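Local coordinates for putative hexose oxidase (Nonomuraea sp. ATCC 39727, PDB 5AWV), which probably oxidises a sugar of teicoplanin-type glycopeptide antibiotics, using an FAD that is covalently attached to the protein, at residues D59-V64 and K103-M108; K82-R87 and R512-H517. All coordinates share one frame; numbering follows the deposited sequence.

Interaction 1 (D59-V64 and K103-M108); sequences DYIHLV and KVIIDM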
# COMPACT_ATOMS: atom_id res chain seq x y z
N ASP A 59 -7.52 23.91 0.72
CA ASP A 59 -8.68 24.76 0.41
C ASP A 59 -9.98 23.96 0.41
O ASP A 59 -11.01 24.41 0.92
CB ASP A 59 -8.52 25.46 -0.95
CG ASP A 59 -7.35 26.47 -0.97
OD1 ASP A 59 -6.82 26.89 0.10
OD2 ASP A 59 -6.96 26.84 -2.05
N TYR A 60 -9.93 22.77 -0.21
CA TYR A 60 -11.08 21.89 -0.11
C TYR A 60 -10.62 20.48 -0.29
O TYR A 60 -9.49 20.27 -0.80
CB TYR A 60 -12.20 22.21 -1.14
CG TYR A 60 -11.86 22.30 -2.59
CD1 TYR A 60 -11.34 23.51 -3.16
CD2 TYR A 60 -12.09 21.22 -3.45
CE1 TYR A 60 -11.03 23.57 -4.53
CE2 TYR A 60 -11.76 21.29 -4.75
CZ TYR A 60 -11.23 22.47 -5.31
OH TYR A 60 -10.90 22.43 -6.69
N ILE A 61 -11.47 19.54 0.09
CA ILE A 61 -11.28 18.13 -0.26
C ILE A 61 -12.45 17.69 -1.19
O ILE A 61 -13.61 17.85 -0.87
CB ILE A 61 -11.19 17.30 1.05
CG1 ILE A 61 -10.04 17.83 1.87
CG2 ILE A 61 -10.98 15.81 0.77
CD1 ILE A 61 -9.94 17.39 3.30
N HIS A 62 -12.12 17.14 -2.34
CA HIS A 62 -13.08 16.78 -3.35
C HIS A 62 -13.33 15.29 -3.33
O HIS A 62 -12.43 14.46 -3.70
CB HIS A 62 -12.49 17.25 -4.69
CG HIS A 62 -13.48 17.69 -5.70
ND1 HIS A 62 -13.14 18.49 -6.77
CD2 HIS A 62 -14.79 17.39 -5.85
CE1 HIS A 62 -14.21 18.68 -7.52
NE2 HIS A 62 -15.22 18.02 -6.99
N LEU A 63 -14.52 14.94 -2.86
CA LEU A 63 -14.99 13.55 -2.92
C LEU A 63 -15.55 13.25 -4.25
O LEU A 63 -16.42 13.99 -4.74
CB LEU A 63 -16.10 13.34 -1.88
CG LEU A 63 -15.62 13.25 -0.45
CD1 LEU A 63 -16.77 13.37 0.55
CD2 LEU A 63 -14.83 11.96 -0.16
N VAL A 64 -15.07 12.17 -4.86
CA VAL A 64 -15.44 11.83 -6.18
C VAL A 64 -15.95 10.37 -6.25
O VAL A 64 -15.36 9.48 -5.70
CB VAL A 64 -14.26 12.04 -7.15
CG1 VAL A 64 -13.90 13.50 -7.26
CG2 VAL A 64 -13.02 11.21 -6.74
N LYS A 103 -3.23 22.15 -1.91
CA LYS A 103 -4.43 22.92 -1.74
C LYS A 103 -5.71 22.18 -2.01
O LYS A 103 -6.78 22.64 -1.58
CB LYS A 103 -4.35 24.15 -2.65
CG LYS A 103 -3.20 25.08 -2.34
CD LYS A 103 -3.29 25.73 -0.97
CE LYS A 103 -1.99 26.46 -0.65
NZ LYS A 103 -2.19 27.18 0.64
N VAL A 104 -5.65 21.16 -2.83
CA VAL A 104 -6.82 20.33 -3.00
C VAL A 104 -6.44 18.88 -2.80
O VAL A 104 -5.47 18.40 -3.40
CB VAL A 104 -7.35 20.50 -4.40
CG1 VAL A 104 -8.52 19.62 -4.63
CG2 VAL A 104 -7.87 21.95 -4.58
N ILE A 105 -7.25 18.15 -2.02
CA ILE A 105 -7.14 16.68 -1.99
C ILE A 105 -8.28 16.07 -2.77
O ILE A 105 -9.43 16.41 -2.54
CB ILE A 105 -7.12 16.18 -0.52
CG1 ILE A 105 -5.91 16.75 0.15
CG2 ILE A 105 -7.10 14.64 -0.50
CD1 ILE A 105 -5.76 16.42 1.60
N ILE A 106 -7.98 15.26 -3.78
CA ILE A 106 -8.98 14.43 -4.37
C ILE A 106 -9.01 13.09 -3.56
O ILE A 106 -8.09 12.28 -3.63
CB ILE A 106 -8.74 14.19 -5.86
CG1 ILE A 106 -8.73 15.57 -6.58
CG2 ILE A 106 -9.81 13.28 -6.42
CD1 ILE A 106 -8.39 15.50 -8.06
N ASP A 107 -10.13 12.89 -2.87
CA ASP A 107 -10.28 11.80 -1.94
C ASP A 107 -11.12 10.72 -2.61
O ASP A 107 -12.22 10.98 -3.06
CB ASP A 107 -10.92 12.29 -0.64
CG ASP A 107 -10.98 11.19 0.44
OD1 ASP A 107 -11.46 10.07 0.12
OD2 ASP A 107 -10.48 11.45 1.56
N MET A 108 -10.57 9.51 -2.69
CA MET A 108 -11.18 8.40 -3.43
C MET A 108 -12.08 7.46 -2.65
O MET A 108 -12.50 6.39 -3.19
CB MET A 108 -10.12 7.58 -4.11
CG MET A 108 -9.09 8.38 -4.94
SD MET A 108 -9.71 9.33 -6.35
CE MET A 108 -9.52 8.10 -7.56
O HOH W 1 -14.53 9.59 -3.09
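Backbone bonds join Tyr60-Leu63 to Val104-Asp107 as neighbouring parallel strands, with CA atoms of Ile61 and Ile105 4.7 Å apart at the closest pairing. The two well-formed bonds both belong to His62: its N donates to Ile105 O at 2.8 Å, almost along the C=O axis, while its O accepts Asp107 N at 2.9 Å from above the carbonyl plane. Toward the start of the strands the ladder loosens, and Lys103 O receives weak bonds from both Asp59 N and Tyr60 N. Beyond the last pairing a water continues the link by donating to Val64 O and Asp107 O.

Tyr60 holds CG in the crowded position between backbone N and carbonyl carbon (chi1 53°), which swings its ring back over Val104. There CG2 of Val104 makes a CH-pi contact, 3.8 Å from the ring centroid. On the other face of the sheet Ile61 and Ile105 lie side by side, and Ile61 CG2 reaches Asp107 CB at 3.8 Å.

In this small mixed sheet of the PCMH-type FAD-binding domain, helix 67-80 crosses from strand 60-63 to strand 84-87, and strand 104-107 is inserted between them. That helix packs against Tyr60, His62, Val64 and Ile106; Leu45 of helix 42-46 touches Ile61, Leu63 and Asp107. The buried Asp107 carboxylate is held by a salt bridge to Arg48 and a hydrogen bond between OD1 and Ser109 OG, and Asp59 OD2 pairs with Lys82.

Interaction 2 (K82-R87 and R512-H517); sequences KRVAVR and RNHFHH. With FAD (flavin-adenine dinucleotide), chain M.
Arg83 runs extended from CG to NE with CG anti to the backbone N (chi1 178°), whereas His516 keeps CG in the crowded position between its backbone N and carbonyl carbon (chi1 71°); together these torsions bring guanidinium and imidazole into contact. His516 CE1 sits over the centre of one guanidinium face, 3.5 Å from Arg83 CZ, with the two planes inclined by 47°. The guanidinium edge is used separately: NE donates in plane to a water that also lies within bonding distance of Val84 O and His516 O.

Val84 points at the opposing loop, and CG1, likewise in the crowded position, approaches His514 NE2 at 3.5 Å and Phe515 CE1 at 4.1 Å. His514 NE2 is hydrogen-bonded to Thr77 of helix 67-80, and Phe515 packs on Val74 of that helix and on Val223.

The backbones are bridged by water. A second water accepts from Val84 N at 3.0 Å and has His514 O as a possible acceptor; a third accepts from His516 N at 2.8 Å, with Val84 O and His514 O as possible acceptors. These waters link the edge strand 84-87 to residues 512-517, which have no regular structure.

Farther along, Val86 O accepts a 2.7 Å hydrogen bond from FAD O2B, and Val86 CG1 packs against the adenine at C5A. His517, bonded through NE2 to Gly218 O and stacked on Phe96, brings CD2 to 3.8 Å from FAD O3B. The C-terminal berberine-like segment thus closes on the FAD-binding domain beside the adenosine half of the cofactor, as in berberine bridge enzyme-like flavoproteins of the PCMH (vanillyl-alcohol oxidase) fold.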
# COMPACT_ATOMS: atom_id res chain seq x y z
N LYS A 82 -4.27 25.15 -8.63
CA LYS A 82 -4.17 24.70 -7.23
C LYS A 82 -3.36 23.36 -7.15
O LYS A 82 -3.56 22.44 -7.95
CB LYS A 82 -5.56 24.58 -6.61
CG LYS A 82 -6.10 25.93 -6.11
CD LYS A 82 -7.45 25.71 -5.40
CE LYS A 82 -8.24 27.01 -5.19
NZ LYS A 82 -7.40 27.98 -4.43
N ARG A 83 -2.39 23.29 -6.25
CA ARG A 83 -1.58 22.09 -6.09
C ARG A 83 -2.45 20.91 -5.53
O ARG A 83 -3.18 21.07 -4.57
CB ARG A 83 -0.49 22.31 -5.12
CG ARG A 83 0.30 21.07 -4.93
CD ARG A 83 1.67 21.44 -4.49
NE ARG A 83 2.36 20.27 -4.02
CZ ARG A 83 3.59 20.26 -3.56
NH1 ARG A 83 4.31 21.40 -3.49
NH2 ARG A 83 4.09 19.10 -3.15
N VAL A 84 -2.45 19.80 -6.23
CA VAL A 84 -3.40 18.72 -5.93
C VAL A 84 -2.64 17.49 -5.41
O VAL A 84 -1.50 17.26 -5.82
CB VAL A 84 -4.24 18.38 -7.17
CG1 VAL A 84 -3.44 17.76 -8.29
CG2 VAL A 84 -5.44 17.51 -6.83
N ALA A 85 -3.31 16.68 -4.57
CA ALA A 85 -2.82 15.34 -4.23
C ALA A 85 -4.05 14.41 -4.08
O ALA A 85 -5.11 14.86 -3.65
CB ALA A 85 -2.02 15.40 -2.96
N VAL A 86 -3.90 13.16 -4.48
CA VAL A 86 -4.97 12.16 -4.39
C VAL A 86 -4.78 11.44 -3.06
O VAL A 86 -3.65 11.24 -2.64
CB VAL A 86 -4.90 11.10 -5.53
CG1 VAL A 86 -6.04 10.09 -5.40
CG2 VAL A 86 -4.86 11.81 -6.86
N ARG A 87 -5.86 11.15 -2.35
CA ARG A 87 -5.80 10.23 -1.23
C ARG A 87 -6.71 9.04 -1.46
O ARG A 87 -7.86 9.19 -1.71
CB ARG A 87 -6.16 10.88 0.08
CG ARG A 87 -5.55 10.13 1.26
CD ARG A 87 -6.23 10.39 2.51
NE ARG A 87 -6.26 11.79 3.02
CZ ARG A 87 -5.37 12.46 3.72
NH1 ARG A 87 -4.18 12.01 3.94
NH2 ARG A 87 -5.73 13.66 4.22
N ARG A 512 2.97 18.75 -18.00
CA ARG A 512 2.99 19.93 -17.17
C ARG A 512 3.45 19.72 -15.74
O ARG A 512 3.53 20.70 -14.97
CB ARG A 512 1.62 20.62 -17.11
CG ARG A 512 1.11 21.04 -18.48
CD ARG A 512 -0.41 21.10 -18.52
NE ARG A 512 -0.83 22.23 -17.76
CZ ARG A 512 -1.16 23.43 -18.23
NH1 ARG A 512 -1.16 23.71 -19.53
NH2 ARG A 512 -1.51 24.36 -17.38
N ASN A 513 3.77 18.48 -15.37
CA ASN A 513 4.17 18.22 -14.02
C ASN A 513 3.11 18.67 -13.01
O ASN A 513 3.37 19.30 -11.99
CB ASN A 513 5.56 18.81 -13.72
CG ASN A 513 6.20 18.22 -12.47
OD1 ASN A 513 6.88 18.90 -11.70
ND2 ASN A 513 5.90 17.01 -12.23
N HIS A 514 1.86 18.38 -13.32
CA HIS A 514 0.78 18.74 -12.39
C HIS A 514 0.70 17.74 -11.24
O HIS A 514 0.18 18.10 -10.21
CB HIS A 514 -0.52 18.78 -13.13
CG HIS A 514 -1.64 19.37 -12.35
ND1 HIS A 514 -1.65 20.69 -11.95
CD2 HIS A 514 -2.78 18.82 -11.88
CE1 HIS A 514 -2.74 20.92 -11.24
NE2 HIS A 514 -3.45 19.80 -11.19
N PHE A 515 1.18 16.52 -11.44
CA PHE A 515 1.22 15.50 -10.35
C PHE A 515 2.63 15.41 -9.81
O PHE A 515 3.51 14.95 -10.49
CB PHE A 515 0.70 14.19 -10.87
CG PHE A 515 -0.70 14.31 -11.32
CD1 PHE A 515 -1.72 14.28 -10.38
CD2 PHE A 515 -1.02 14.59 -12.66
CE1 PHE A 515 -3.04 14.46 -10.76
CE2 PHE A 515 -2.37 14.76 -13.03
CZ PHE A 515 -3.37 14.67 -12.07
N HIS A 516 2.84 15.95 -8.61
CA HIS A 516 4.15 16.01 -8.03
C HIS A 516 4.15 16.05 -6.49
O HIS A 516 3.18 16.38 -5.88
CB HIS A 516 4.98 17.22 -8.64
CG HIS A 516 4.50 18.56 -8.21
ND1 HIS A 516 5.01 19.21 -7.11
CD2 HIS A 516 3.53 19.37 -8.70
CE1 HIS A 516 4.37 20.36 -6.93
NE2 HIS A 516 3.45 20.46 -7.88
N HIS A 517 5.31 15.70 -5.93
CA HIS A 517 5.59 15.62 -4.50
C HIS A 517 7.07 15.41 -4.30
O HIS A 517 7.80 15.34 -5.28
CB HIS A 517 4.71 14.55 -3.83
CG HIS A 517 4.82 13.18 -4.43
ND1 HIS A 517 5.97 12.43 -4.39
CD2 HIS A 517 3.91 12.44 -5.11
CE1 HIS A 517 5.75 11.25 -4.95
NE2 HIS A 517 4.50 11.23 -5.40
PA FAD M . -2.18 7.32 0.17
O1A FAD M . -1.47 8.05 1.29
O2A FAD M . -3.61 7.52 -0.07
O5B FAD M . -1.40 7.53 -1.19
C5B FAD M . 0.05 7.33 -1.34
C4B FAD M . 0.55 8.05 -2.55
O4B FAD M . -0.04 7.59 -3.77
C3B FAD M . 0.34 9.58 -2.56
O3B FAD M . 1.35 10.31 -3.30
C2B FAD M . -0.99 9.63 -3.24
O2B FAD M . -1.23 10.90 -3.74
C1B FAD M . -0.90 8.57 -4.28
N9A FAD M . -2.20 8.05 -4.64
C8A FAD M . -3.17 7.54 -3.88
N7A FAD M . -4.21 7.10 -4.61
C5A FAD M . -3.91 7.30 -5.89
C6A FAD M . -4.61 7.12 -7.18
N6A FAD M . -5.83 6.61 -7.16
N1A FAD M . -3.92 7.47 -8.31
C2A FAD M . -2.67 8.02 -8.26
N3A FAD M . -1.98 8.25 -7.11
C4A FAD M . -2.60 7.95 -5.93
N1 FAD M . 3.34 -1.89 1.68
C2 FAD M . 3.61 -3.17 1.26
O2 FAD M . 3.94 -3.36 0.07
N3 FAD M . 3.49 -4.23 2.07
C4 FAD M . 2.98 -4.13 3.31
O4 FAD M . 2.83 -5.14 4.04
C4X FAD M . 2.63 -2.80 3.83
N5 FAD M . 2.11 -2.60 5.09
C5X FAD M . 1.70 -1.37 5.53
C6 FAD M . 1.11 -1.28 6.81
C7 FAD M . 0.80 0.05 7.23
C7M FAD M . 0.19 0.25 8.63
C8 FAD M . 1.00 1.27 6.35
C8M FAD M . 0.42 2.61 6.71
C9 FAD M . 1.53 1.07 5.05
C9A FAD M . 1.91 -0.17 4.64
N10 FAD M . 2.48 -0.41 3.36
C10 FAD M . 2.82 -1.67 2.91
C1' FAD M . 2.76 0.74 2.43
C2' FAD M . 1.69 0.97 1.44
O2' FAD M . 1.87 0.00 0.42
C3' FAD M . 1.97 2.32 0.90
O3' FAD M . 1.94 3.20 2.03
C4' FAD M . 0.90 2.72 -0.15
O4' FAD M . 1.48 3.75 -0.96
C5' FAD M . -0.30 3.27 0.58
O5' FAD M . -1.37 3.54 -0.35
P FAD M . -2.61 4.38 0.13
O1P FAD M . -3.60 4.45 -0.92
O2P FAD M . -3.14 3.92 1.46
O3P FAD M . -1.87 5.75 0.49
O HOH W 2 1.13 17.55 -4.60
O HOH W 3 -0.68 19.99 -8.62
O HOH W 4 0.54 17.21 -7.55

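In the fold
Interactions 1 and 2 have centres 11 Å apart and meet in one sheet, where strand 104-107 lies between strands 60-63 and 84-87. A salt bridge of 2.7 Å from Asp59 OD2 to Lys82 NZ ties residue 59 of the one to residue 82 of the other. A probable hydrogen bond of 2.8 Å joins Ile106 O to Arg87 N. Near the cofactor, Met108 CG packs on Val86 CG1 at 3.5 Å. Both residues belong to the FAD pocket, so the two contacts converge on the same part of it: the side chain of Met108 comes within about 4 Å of FAD, while residues 512-517 approach the pocket from the C-terminal segment.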